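Local structure of THB11 (6TD7) at residues Y32-A37 with M99-E104; S58-W63 with L124-A129; S76-H81 with F131-G136. The protein binds heme through its globin domain, one part of a longer algal protein, and probably binds oxygen and other small ligands at the heme iron. All coordinates share one frame; numbering follows the deposited sequence. Where two conformers were deposited one is given.

How the contacts relate
The three contacts lie round one heme. Contact 1 (32-37 with 99-104) is on the distal side, where Y32 OH hydrogen-bonds the bound cyanide N at 2.8 Å; contact 3 (76-81 with 131-136) supplies the proximal ligand, with H81 NE2 2.2 Å from the iron. They fall on opposite sides of the chain's centre, their own centres 22 Å apart. Contact 2 (58-63 with 124-129) packs F60 against the porphyrin rim and touches contact 3 directly: Y126 CD1 is 3.7 Å from V77 CG2, and A129 CB lies equally near that methyl. Contacts 1 and 2 do not touch, their nearest atoms being about 4 Å apart.

Contact 1: Y32-A37 with M99-E104. With CYN (cyanide ion), chain C.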
loop_
_atom_site.group_PDB
_atom_site.type_symbol
_atom_site.label_atom_id
_atom_site.label_comp_id
_atom_site.label_asym_id
_atom_site.label_seq_id
_atom_site.Cartn_x
_atom_site.Cartn_y
_atom_site.Cartn_z
ATOM N N TYR A 32 -4.977 7.149 -0.714
ATOM C CA TYR A 32 -4.625 7.793 -1.978
ATOM C C TYR A 32 -4.772 9.307 -1.900
ATOM O O TYR A 32 -3.989 10.035 -2.520
ATOM C CB TYR A 32 -5.462 7.223 -3.120
ATOM C CG TYR A 32 -4.892 5.924 -3.630
ATOM C CD1 TYR A 32 -3.727 5.902 -4.390
ATOM C CD2 TYR A 32 -5.501 4.718 -3.333
ATOM C CE1 TYR A 32 -3.194 4.708 -4.843
ATOM C CE2 TYR A 32 -4.982 3.528 -3.783
ATOM C CZ TYR A 32 -3.830 3.524 -4.534
ATOM O OH TYR A 32 -3.341 2.317 -4.969
ATOM N N ARG A 33 -5.743 9.806 -1.139
ATOM C CA ARG A 33 -5.847 11.251 -0.969
ATOM C C ARG A 33 -4.573 11.815 -0.344
ATOM O O ARG A 33 -4.044 12.834 -0.802
ATOM C CB ARG A 33 -7.070 11.591 -0.122
ATOM C CG ARG A 33 -7.714 12.920 -0.478
ATOM C CD ARG A 33 -9.234 12.844 -0.387
ATOM N NE ARG A 33 -9.672 12.624 0.987
ATOM C CZ ARG A 33 -10.516 11.673 1.383
ATOM N NH1 ARG A 33 -11.057 10.830 0.515
ATOM N NH2 ARG A 33 -10.826 11.581 2.667
ATOM N N LYS A 34 -4.057 11.151 0.693
ATOM C CA LYS A 34 -2.818 11.600 1.318
ATOM C C LYS A 34 -1.639 11.512 0.354
ATOM O O LYS A 34 -0.801 12.420 0.303
ATOM C CB LYS A 34 -2.543 10.766 2.571
ATOM C CG LYS A 34 -3.521 11.018 3.704
ATOM C CD LYS A 34 -3.530 9.866 4.703
ATOM C CE LYS A 34 -4.414 10.171 5.901
ATOM N NZ LYS A 34 -3.802 11.186 6.808
ATOM N N LEU A 35 -1.547 10.412 -0.404
ATOM C CA LEU A 35 -0.437 10.237 -1.334
ATOM C C LEU A 35 -0.349 11.397 -2.316
ATOM O O LEU A 35 0.715 11.995 -2.505
ATOM C CB LEU A 35 -0.591 8.937 -2.124
ATOM C CG LEU A 35 -0.212 7.569 -1.563
ATOM C CD1 LEU A 35 -0.054 6.601 -2.747
ATOM C CD2 LEU A 35 1.044 7.588 -0.718
ATOM N N TYR A 36 -1.465 11.697 -2.982
ATOM C CA TYR A 36 -1.473 12.709 -4.030
ATOM C C TYR A 36 -1.327 14.116 -3.476
ATOM O O TYR A 36 -0.995 15.034 -4.231
ATOM C CB TYR A 36 -2.764 12.592 -4.844
ATOM C CG TYR A 36 -2.706 11.541 -5.931
ATOM C CD1 TYR A 36 -2.971 10.208 -5.650
ATOM C CD2 TYR A 36 -2.384 11.882 -7.238
ATOM C CE1 TYR A 36 -2.916 9.244 -6.640
ATOM C CE2 TYR A 36 -2.330 10.926 -8.234
ATOM C CZ TYR A 36 -2.599 9.611 -7.928
ATOM O OH TYR A 36 -2.543 8.660 -8.917
ATOM N N ALA A 37 -1.570 14.307 -2.184
ATOM C CA ALA A 37 -1.370 15.591 -1.532
ATOM C C ALA A 37 0.057 15.790 -1.038
ATOM O O ALA A 37 0.377 16.870 -0.532
ATOM C CB ALA A 37 -2.340 15.729 -0.355
ATOM N N MET A 99 3.734 4.131 3.659
ATOM C CA MET A 99 3.279 3.298 4.769
ATOM C C MET A 99 2.755 4.147 5.923
ATOM O O MET A 99 1.767 3.782 6.569
ATOM C CB MET A 99 4.403 2.364 5.223
ATOM C CG MET A 99 4.400 1.048 4.435
ATOM S SD MET A 99 5.735 -0.115 4.812
ATOM C CE MET A 99 7.156 0.973 4.888
ATOM N N LYS A 100 3.396 5.290 6.191
ATOM C CA LYS A 100 2.863 6.228 7.173
ATOM C C LYS A 100 1.434 6.625 6.821
ATOM O O LYS A 100 0.546 6.636 7.682
ATOM C CB LYS A 100 3.765 7.464 7.253
ATOM C CG LYS A 100 3.314 8.552 8.237
ATOM C CD LYS A 100 3.241 9.934 7.571
ATOM C CE LYS A 100 3.811 11.036 8.462
ATOM N NZ LYS A 100 2.848 12.153 8.659
ATOM N N TYR A 101 1.189 6.941 5.547
ATOM C CA TYR A 101 -0.127 7.413 5.136
ATOM C C TYR A 101 -1.176 6.306 5.194
ATOM O O TYR A 101 -2.343 6.580 5.500
ATOM C CB TYR A 101 -0.051 7.993 3.727
ATOM C CG TYR A 101 0.622 9.339 3.657
ATOM C CD1 TYR A 101 0.405 10.296 4.637
ATOM C CD2 TYR A 101 1.472 9.656 2.609
ATOM C CE1 TYR A 101 1.012 11.528 4.573
ATOM C CE2 TYR A 101 2.084 10.887 2.537
ATOM C CZ TYR A 101 1.851 11.819 3.522
ATOM O OH TYR A 101 2.457 13.051 3.464
ATOM N N PHE A 102 -0.795 5.067 4.895
ATOM C CA PHE A 102 -1.748 3.971 5.029
ATOM C C PHE A 102 -2.120 3.771 6.489
ATOM O O PHE A 102 -3.292 3.553 6.821
ATOM C CB PHE A 102 -1.162 2.692 4.441
ATOM C CG PHE A 102 -2.183 1.634 4.168
ATOM C CD1 PHE A 102 -2.558 0.745 5.159
ATOM C CD2 PHE A 102 -2.771 1.532 2.917
ATOM C CE1 PHE A 102 -3.498 -0.225 4.910
ATOM C CE2 PHE A 102 -3.710 0.560 2.659
ATOM C CZ PHE A 102 -4.076 -0.318 3.659
ATOM N N GLU A 103 -1.130 3.869 7.379
ATOM C CA GLU A 103 -1.390 3.772 8.809
ATOM C C GLU A 103 -2.249 4.930 9.301
ATOM O O GLU A 103 -3.148 4.741 10.128
ATOM C CB GLU A 103 -0.060 3.732 9.562
ATOM C CG GLU A 103 -0.178 3.632 11.068
ATOM C CD GLU A 103 1.151 3.864 11.762
ATOM O OE1 GLU A 103 1.486 3.094 12.686
ATOM O OE2 GLU A 103 1.866 4.813 11.378
ATOM N N GLU A 104 -1.968 6.149 8.823
ATOM C CA GLU A 104 -2.784 7.300 9.200
ATOM C C GLU A 104 -4.233 7.111 8.769
ATOM O O GLU A 104 -5.162 7.451 9.509
ATOM C CB GLU A 104 -2.222 8.578 8.573
ATOM C CG GLU A 104 -0.927 9.070 9.186
ATOM C CD GLU A 104 -0.460 10.395 8.604
ATOM O OE1 GLU A 104 0.564 10.914 9.092
ATOM O OE2 GLU A 104 -1.106 10.920 7.670
HETATM C C CYN C . 0.483 2.096 -5.043
HETATM N N CYN C . -0.598 2.417 -5.301
#
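K34, Y101 and E104 bury most of this interface, with K34 reaching across from one helix to two residues of the other. Its CB sits over one face of the Y101 ring, displaced toward the rim: the CB-to-centroid distance is 3.9 Å, and the approach is 26° off the ring normal, a CH-pi contact. The chain then passes the Y101 backbone, with K34 CD 3.6 Å from Y101 O, and bends at its last torsion (chi4 -73°), which brings the ammonium to E104. This salt bridge joins K34 NZ to E104 OE2 at 2.8 Å, on the anti side of the carboxylate and somewhat out of its plane.

The other carboxylate oxygen is engaged too: K100 NZ meets E104 OE1 at 2.6 Å from the syn side, so two ammonium groups fix the rotation of E104. K34 NZ has a further salt bridge to E108, one turn along. With an alanine in place of K34, E104 would probably keep K100 alone of its two cationic partners and E108 would lose its bridge to this lysine, while the methylenes beyond CB would no longer lie along Y101.

Deeper in, L35 CD2 meets the edge of the Y101 ring at CD2, 3.9 Å away, while the Y101 hydroxyl is held by D38. On another side of helix 21-36, Y32 turns its hydroxyl to the cyanide. The short helical segments run at 142°, a roughly antiparallel packing of helices 21-36 and 92-108 within the truncated globin fold, with the distal ligand pocket alongside.

Contact 2: S58-W63 with L124-A129; sequences SMFVSW and LPYKDA. With HEM (protoporphyrin IX containing Fe), chain B.
F60 points an edge of its ring at the face of Y126, which gives this contact its clearest geometry. The centroids are 5.3 Å apart and the planes meet at 79°, a T-shaped pair; F60 CE1 stands over the centre of the tyrosine ring, with Y126 CD2 as its nearest atom at 4.0 Å. W63 joins from one turn further along helix 50-64. Its CH2 comes to 3.8 Å from Y126 CE2, in a pair that is simply oblique. F60 also packs on the heme: its CB is 3.3 Å from the methyl CMD, and the closest approach brings F60 CE2 to 3.1 Å from the vinyl carbon CBC, with CZ beside the same carbon. No hydrogen bond crosses between the segments, so their 120 Å² of buried surface rests on apolar packing.

The torsions explain how two residues three apart reach one ring. F60 and W63 both place CG anti to the backbone N (chi1 -179° and 163°), sending their rings out on the same side of the helix, where W63 CE3 lies 3.8 Å above the plane of the F60 ring, toward its rim. Y126 comes from helix 125-131, in the opposite direction to W63.

In the next shell, Y72 meets the F60 ring edge-to-face and also touches W63 and Y126. W63 NE1 is hydrogen-bonded to V70 O, which fixes the indole at its polar edge, and R122 makes a cation-pi contact with W63. Helix 77-88 borders Y126 through V77. F60, W63 and Y126 form an aromatic cluster between helices 50-64 and 125-131; F60 lines the globin heme pocket and the other two back it.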
loop_
_atom_site.group_PDB
_atom_site.type_symbol
_atom_site.label_atom_id
_atom_site.label_comp_id
_atom_site.label_asym_id
_atom_site.label_seq_id
_atom_site.Cartn_x
_atom_site.Cartn_y
_atom_site.Cartn_z
ATOM N N SER A 58 -5.817 -3.317 -6.155
ATOM C CA SER A 58 -6.937 -3.927 -5.441
ATOM C C SER A 58 -6.638 -5.365 -5.037
ATOM O O SER A 58 -7.006 -5.792 -3.937
ATOM C CB SER A 58 -8.201 -3.866 -6.300
ATOM O OG SER A 58 -8.778 -2.572 -6.277
ATOM N N MET A 59 -5.988 -6.137 -5.908
ATOM C CA MET A 59 -5.712 -7.526 -5.550
ATOM C C MET A 59 -4.844 -7.601 -4.301
ATOM O O MET A 59 -5.068 -8.444 -3.424
ATOM C CB MET A 59 -5.039 -8.256 -6.709
ATOM C CG MET A 59 -4.611 -9.666 -6.356
ATOM S SD MET A 59 -3.835 -10.539 -7.726
ATOM C CE MET A 59 -5.163 -10.519 -8.927
ATOM N N PHE A 60 -3.842 -6.722 -4.209
ATOM C CA PHE A 60 -2.989 -6.677 -3.029
ATOM C C PHE A 60 -3.781 -6.304 -1.779
ATOM O O PHE A 60 -3.587 -6.900 -0.713
ATOM C CB PHE A 60 -1.842 -5.682 -3.259
ATOM C CG PHE A 60 -0.888 -5.590 -2.108
ATOM C CD1 PHE A 60 0.130 -6.516 -1.961
ATOM C CD2 PHE A 60 -1.017 -4.587 -1.166
ATOM C CE1 PHE A 60 0.997 -6.444 -0.897
ATOM C CE2 PHE A 60 -0.161 -4.515 -0.098
ATOM C CZ PHE A 60 0.852 -5.447 0.038
ATOM N N VAL A 61 -4.660 -5.305 -1.880
ATOM C CA VAL A 61 -5.432 -4.891 -0.713
ATOM C C VAL A 61 -6.380 -6.000 -0.282
ATOM O O VAL A 61 -6.592 -6.225 0.916
ATOM C CB VAL A 61 -6.195 -3.587 -1.007
ATOM C CG1 VAL A 61 -7.148 -3.253 0.136
ATOM C CG2 VAL A 61 -5.218 -2.464 -1.232
ATOM N N SER A 62 -6.974 -6.701 -1.250
ATOM C CA SER A 62 -7.849 -7.824 -0.934
ATOM C C SER A 62 -7.097 -8.909 -0.178
ATOM O O SER A 62 -7.619 -9.484 0.784
ATOM C CB SER A 62 -8.455 -8.387 -2.220
ATOM O OG SER A 62 -9.334 -9.468 -1.956
ATOM N N TRP A 63 -5.870 -9.220 -0.612
ATOM C CA TRP A 63 -5.030 -10.154 0.128
ATOM C C TRP A 63 -4.694 -9.611 1.513
ATOM O O TRP A 63 -4.730 -10.344 2.509
ATOM C CB TRP A 63 -3.738 -10.429 -0.650
ATOM C CG TRP A 63 -2.643 -11.048 0.189
ATOM C CD1 TRP A 63 -2.478 -12.372 0.460
ATOM C CD2 TRP A 63 -1.570 -10.364 0.861
ATOM N NE1 TRP A 63 -1.375 -12.562 1.257
ATOM C CE2 TRP A 63 -0.798 -11.346 1.515
ATOM C CE3 TRP A 63 -1.187 -9.021 0.968
ATOM C CZ2 TRP A 63 0.332 -11.030 2.275
ATOM C CZ3 TRP A 63 -0.060 -8.706 1.720
ATOM C CH2 TRP A 63 0.687 -9.707 2.360
ATOM N N LEU A 124 5.029 -4.796 5.569
ATOM C CA LEU A 124 6.434 -4.423 5.675
ATOM C C LEU A 124 7.339 -5.203 4.733
ATOM O O LEU A 124 8.216 -4.580 4.111
ATOM C CB LEU A 124 6.905 -4.592 7.124
ATOM C CG LEU A 124 8.400 -4.371 7.358
ATOM C CD1 LEU A 124 8.838 -3.017 6.826
ATOM C CD2 LEU A 124 8.718 -4.496 8.842
ATOM N N PRO A 125 7.206 -6.520 4.579
ATOM C CA PRO A 125 8.105 -7.239 3.666
ATOM C C PRO A 125 8.134 -6.657 2.256
ATOM O O PRO A 125 9.120 -6.845 1.532
ATOM C CB PRO A 125 7.540 -8.668 3.676
ATOM C CG PRO A 125 6.815 -8.780 4.989
ATOM C CD PRO A 125 6.235 -7.418 5.233
ATOM N N TYR A 126 7.089 -5.943 1.847
ATOM C CA TYR A 126 7.027 -5.477 0.464
ATOM C C TYR A 126 7.867 -4.240 0.230
ATOM O O TYR A 126 8.090 -3.882 -0.932
ATOM C CB TYR A 126 5.565 -5.290 0.063
ATOM C CG TYR A 126 5.011 -6.669 -0.104
ATOM C CD1 TYR A 126 5.202 -7.361 -1.287
ATOM C CD2 TYR A 126 4.418 -7.331 0.960
ATOM C CE1 TYR A 126 4.763 -8.650 -1.427
ATOM C CE2 TYR A 126 3.975 -8.625 0.828
ATOM C CZ TYR A 126 4.152 -9.278 -0.369
ATOM O OH TYR A 126 3.720 -10.569 -0.523
ATOM N N LYS A 127 8.398 -3.627 1.285
ATOM C CA LYS A 127 9.441 -2.629 1.090
ATOM C C LYS A 127 10.699 -3.275 0.522
ATOM O O LYS A 127 11.212 -2.845 -0.516
ATOM C CB LYS A 127 9.745 -1.916 2.403
ATOM C CG LYS A 127 10.811 -0.858 2.264
ATOM C CD LYS A 127 11.118 -0.216 3.601
ATOM C CE LYS A 127 12.239 0.791 3.468
ATOM N NZ LYS A 127 12.485 1.490 4.758
ATOM N N ASP A 128 11.204 -4.322 1.183
ATOM C CA ASP A 128 12.354 -5.051 0.655
ATOM C C ASP A 128 12.063 -5.638 -0.726
ATOM O O ASP A 128 12.951 -5.697 -1.583
ATOM C CB ASP A 128 12.756 -6.161 1.629
ATOM C CG ASP A 128 13.556 -5.644 2.814
ATOM O OD1 ASP A 128 13.950 -4.458 2.814
ATOM O OD2 ASP A 128 13.800 -6.440 3.743
ATOM N N ALA A 129 10.826 -6.087 -0.958
ATOM C CA ALA A 129 10.490 -6.646 -2.261
ATOM C C ALA A 129 10.651 -5.607 -3.363
ATOM O O ALA A 129 11.194 -5.903 -4.434
ATOM C CB ALA A 129 9.062 -7.190 -2.256
HETATM C CHA HEM B . 1.521 -0.229 -8.335
HETATM C CHB HEM B . 3.484 4.075 -7.137
HETATM C CHC HEM B . 3.341 2.988 -2.404
HETATM C CHD HEM B . 1.806 -1.513 -3.613
HETATM C C1A HEM B . 2.033 1.052 -8.442
HETATM C C2A HEM B . 2.163 1.873 -9.637
HETATM C C3A HEM B . 2.701 3.043 -9.276
HETATM C C4A HEM B . 2.936 3.027 -7.853
HETATM C CMA HEM B . 3.019 4.236 -10.201
HETATM C CAA HEM B . 1.745 1.517 -11.083
HETATM C CBA HEM B . 2.391 0.232 -11.573
HETATM C CGA HEM B . 1.740 -0.183 -12.872
HETATM O O1A HEM B . 2.346 -1.022 -13.586
HETATM O O2A HEM B . 0.627 0.313 -13.195
HETATM C C1B HEM B . 3.560 4.177 -5.762
HETATM C C2B HEM B . 3.954 5.358 -5.023
HETATM C C3B HEM B . 3.929 5.069 -3.718
HETATM C C4B HEM B . 3.508 3.690 -3.575
HETATM C CMB HEM B . 4.350 6.714 -5.643
HETATM C CAB HEM B . 4.279 6.060 -2.586
HETATM C CBB HEM B . 4.527 5.653 -1.339
HETATM C C1C HEM B . 2.891 1.686 -2.353
HETATM C C2C HEM B . 2.641 0.973 -1.131
HETATM C C3C HEM B . 2.240 -0.258 -1.438
HETATM C C4C HEM B . 2.179 -0.390 -2.886
HETATM C CMC HEM B . 2.850 1.541 0.291
HETATM C CAC HEM B . 1.882 -1.318 -0.382
HETATM C CBC HEM B . 2.178 -2.597 -0.610
HETATM C C1D HEM B . 1.510 -1.522 -4.968
HETATM C C2D HEM B . 0.783 -2.553 -5.678
HETATM C C3D HEM B . 0.715 -2.202 -6.970
HETATM C C4D HEM B . 1.375 -0.926 -7.142
HETATM C CMD HEM B . 0.207 -3.830 -5.030
HETATM C CAD HEM B . 0.007 -2.968 -8.100
HETATM C CBD HEM B . 0.851 -4.061 -8.724
HETATM C CGD HEM B . -0.105 -4.743 -9.664
HETATM O O1D HEM B . -0.672 -5.801 -9.283
HETATM O O2D HEM B . -0.326 -4.202 -10.778
HETATM N NA HEM B . 2.519 1.796 -7.377
HETATM N NB HEM B . 3.290 3.177 -4.845
HETATM N NC HEM B . 2.588 0.830 -3.412
HETATM N ND HEM B . 1.852 -0.550 -5.895
HETATM FE FE HEM B . 2.526 1.276 -5.384
#

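Contact 3: S76-H81 with F131-G136. With HEM (protoporphyrin IX containing Fe), chain B.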
loop_
_atom_site.group_PDB
_atom_site.type_symbol
_atom_site.label_atom_id
_atom_site.label_comp_id
_atom_site.label_asym_id
_atom_site.label_seq_id
_atom_site.Cartn_x
_atom_site.Cartn_y
_atom_site.Cartn_z
ATOM N N SER A 76 4.696 -9.045 -9.238
ATOM C CA SER A 76 5.845 -8.569 -8.481
ATOM C C SER A 76 5.775 -7.064 -8.266
ATOM O O SER A 76 5.680 -6.293 -9.225
ATOM C CB SER A 76 7.128 -8.931 -9.231
ATOM O OG SER A 76 8.153 -7.991 -8.971
ATOM N N VAL A 77 5.854 -6.641 -6.999
ATOM C CA VAL A 77 5.740 -5.215 -6.714
ATOM C C VAL A 77 6.979 -4.449 -7.166
ATOM O O VAL A 77 6.893 -3.252 -7.462
ATOM C CB VAL A 77 5.469 -4.949 -5.219
ATOM C CG1 VAL A 77 4.021 -5.253 -4.885
ATOM C CG2 VAL A 77 6.432 -5.746 -4.343
ATOM N N ARG A 78 8.151 -5.090 -7.197
ATOM C CA ARG A 78 9.318 -4.407 -7.749
ATOM C C ARG A 78 9.087 -4.063 -9.216
ATOM O O ARG A 78 9.351 -2.939 -9.656
ATOM C CB ARG A 78 10.582 -5.253 -7.606
ATOM C CG ARG A 78 11.795 -4.611 -8.282
ATOM C CD ARG A 78 13.116 -5.029 -7.654
ATOM N NE ARG A 78 14.268 -4.479 -8.370
ATOM C CZ ARG A 78 14.846 -3.309 -8.101
ATOM N NH1 ARG A 78 14.387 -2.536 -7.128
ATOM N NH2 ARG A 78 15.891 -2.907 -8.811
ATOM N N ILE A 79 8.604 -5.034 -9.990
ATOM C CA ILE A 79 8.327 -4.784 -11.399
ATOM C C ILE A 79 7.342 -3.633 -11.544
ATOM O O ILE A 79 7.526 -2.736 -12.375
ATOM C CB ILE A 79 7.807 -6.068 -12.073
ATOM C CG1 ILE A 79 8.923 -7.112 -12.153
ATOM C CG2 ILE A 79 7.231 -5.747 -13.443
ATOM C CD1 ILE A 79 10.145 -6.667 -12.934
ATOM N N ALA A 80 6.296 -3.625 -10.715
ATOM C CA ALA A 80 5.273 -2.595 -10.830
ATOM C C ALA A 80 5.847 -1.203 -10.594
ATOM O O ALA A 80 5.429 -0.237 -11.241
ATOM C CB ALA A 80 4.140 -2.875 -9.844
ATOM N N HIS A 81 6.801 -1.075 -9.674
ATOM C CA HIS A 81 7.361 0.225 -9.333
ATOM C C HIS A 81 8.678 0.524 -10.034
ATOM O O HIS A 81 9.281 1.566 -9.758
ATOM C CB HIS A 81 7.576 0.335 -7.818
ATOM C CG HIS A 81 6.322 0.196 -7.018
ATOM N ND1 HIS A 81 5.813 -1.028 -6.644
ATOM C CD2 HIS A 81 5.469 1.126 -6.527
ATOM C CE1 HIS A 81 4.701 -0.848 -5.954
ATOM N NE2 HIS A 81 4.472 0.451 -5.868
ATOM N N PHE A 131 12.512 -2.831 -3.483
ATOM C CA PHE A 131 13.790 -2.150 -3.655
ATOM C C PHE A 131 15.001 -3.069 -3.682
ATOM O O PHE A 131 16.123 -2.580 -3.854
ATOM C CB PHE A 131 13.961 -1.096 -2.549
ATOM C CG PHE A 131 12.934 -0.010 -2.612
ATOM C CD1 PHE A 131 13.012 0.972 -3.587
ATOM C CD2 PHE A 131 11.870 0.013 -1.727
ATOM C CE1 PHE A 131 12.054 1.966 -3.666
ATOM C CE2 PHE A 131 10.912 1.005 -1.803
ATOM C CZ PHE A 131 11.005 1.982 -2.774
ATOM N N THR A 132 14.824 -4.377 -3.548
ATOM C CA THR A 132 15.961 -5.285 -3.625
ATOM C C THR A 132 16.200 -5.685 -5.073
ATOM O O THR A 132 15.306 -6.277 -5.694
ATOM C CB THR A 132 15.728 -6.522 -2.776
ATOM O OG1 THR A 132 15.590 -6.144 -1.401
ATOM C CG2 THR A 132 16.909 -7.476 -2.915
ATOM N N PRO A 133 17.360 -5.377 -5.658
ATOM C CA PRO A 133 17.622 -5.821 -7.033
ATOM C C PRO A 133 17.483 -7.328 -7.179
ATOM O O PRO A 133 17.862 -8.101 -6.296
ATOM C CB PRO A 133 19.066 -5.365 -7.285
ATOM C CG PRO A 133 19.256 -4.208 -6.383
ATOM C CD PRO A 133 18.432 -4.498 -5.153
ATOM N N ALA A 134 16.951 -7.740 -8.322
ATOM C CA ALA A 134 16.765 -9.148 -8.632
ATOM C C ALA A 134 17.168 -9.379 -10.077
ATOM O O ALA A 134 16.999 -8.505 -10.932
ATOM C CB ALA A 134 15.315 -9.589 -8.401
ATOM N N ALA A 135 17.731 -10.555 -10.339
ATOM C CA ALA A 135 18.028 -10.942 -11.710
ATOM C C ALA A 135 16.734 -10.974 -12.514
ATOM O O ALA A 135 15.767 -11.640 -12.132
ATOM C CB ALA A 135 18.719 -12.304 -11.742
ATOM N N GLY A 136 16.714 -10.236 -13.619
ATOM C CA GLY A 136 15.519 -10.057 -14.420
ATOM C C GLY A 136 15.022 -8.628 -14.486
ATOM O O GLY A 136 14.107 -8.342 -15.273
HETATM C CHA HEM B . 1.521 -0.229 -8.335
HETATM C CHB HEM B . 3.484 4.075 -7.137
HETATM C CHC HEM B . 3.341 2.988 -2.404
HETATM C CHD HEM B . 1.806 -1.513 -3.613
HETATM C C1A HEM B . 2.033 1.052 -8.442
HETATM C C2A HEM B . 2.163 1.873 -9.637
HETATM C C3A HEM B . 2.701 3.043 -9.276
HETATM C C4A HEM B . 2.936 3.027 -7.853
HETATM C CMA HEM B . 3.019 4.236 -10.201
HETATM C CAA HEM B . 1.745 1.517 -11.083
HETATM C CBA HEM B . 2.391 0.232 -11.573
HETATM C CGA HEM B . 1.740 -0.183 -12.872
HETATM O O1A HEM B . 2.346 -1.022 -13.586
HETATM O O2A HEM B . 0.627 0.313 -13.195
HETATM C C1B HEM B . 3.560 4.177 -5.762
HETATM C C2B HEM B . 3.954 5.358 -5.023
HETATM C C3B HEM B . 3.929 5.069 -3.718
HETATM C C4B HEM B . 3.508 3.690 -3.575
HETATM C CMB HEM B . 4.350 6.714 -5.643
HETATM C CAB HEM B . 4.279 6.060 -2.586
HETATM C CBB HEM B . 4.527 5.653 -1.339
HETATM C C1C HEM B . 2.891 1.686 -2.353
HETATM C C2C HEM B . 2.641 0.973 -1.131
HETATM C C3C HEM B . 2.240 -0.258 -1.438
HETATM C C4C HEM B . 2.179 -0.390 -2.886
HETATM C CMC HEM B . 2.850 1.541 0.291
HETATM C CAC HEM B . 1.882 -1.318 -0.382
HETATM C CBC HEM B . 2.178 -2.597 -0.610
HETATM C C1D HEM B . 1.510 -1.522 -4.968
HETATM C C2D HEM B . 0.783 -2.553 -5.678
HETATM C C3D HEM B . 0.715 -2.202 -6.970
HETATM C C4D HEM B . 1.375 -0.926 -7.142
HETATM C CMD HEM B . 0.207 -3.830 -5.030
HETATM C CAD HEM B . 0.007 -2.968 -8.100
HETATM C CBD HEM B . 0.851 -4.061 -8.724
HETATM C CGD HEM B . -0.105 -4.743 -9.664
HETATM O O1D HEM B . -0.672 -5.801 -9.283
HETATM O O2D HEM B . -0.326 -4.202 -10.778
HETATM N NA HEM B . 2.519 1.796 -7.377
HETATM N NB HEM B . 3.290 3.177 -4.845
HETATM N NC HEM B . 2.588 0.830 -3.412
HETATM N ND HEM B . 1.852 -0.550 -5.895
HETATM FE FE HEM B . 2.526 1.276 -5.384
#
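R78 lays one face of its guanidinium against the backbone of T132 and P133, with NH1 3.5 Å from F131 C, and this one side chain makes nearly all of the contact. Its CG is anti to the backbone N (chi1 175°) and the chain stays extended out to NE, carrying the charged group from the helix to the C-terminal loop. P133 CA lies 3.5 Å above the guanidinium plane, toward its rim, with T132 C over the same face. R78 CD comes to 3.2 Å from T132 O. Although NE is also near that oxygen, the angle is too poor for a hydrogen bond; NE instead makes a salt bridge to D137, while NH1 donates to I130 O. Because D137 also accepts from A134 N, its carboxylate ties the arginine to the loop backbone.

On the heme side, H81 has its CG anti to the carbonyl carbon, beside the backbone N (chi1 -60°). The ring thereby spans the iron and its own helix: NE2 coordinates the iron, and ND1 donates to V77 O at 2.6 Å along a nearly straight bond (170°). The ND1 bond, with its acceptor close to the imidazole plane, holds the ring's rotation about CB-CG. V77 O also accepts from H81 N, the two donors coming from opposite faces of its carbonyl plane.

At the helix start, S76 is the N-cap, its OG accepting from I79 N at 3.2 Å. With H81 facing the heme and R78 the loop, helix 77-88 lies between them; V77 and H81 pack on helix 125-131, while F131 reaches helix 92-108 at P92 and F95.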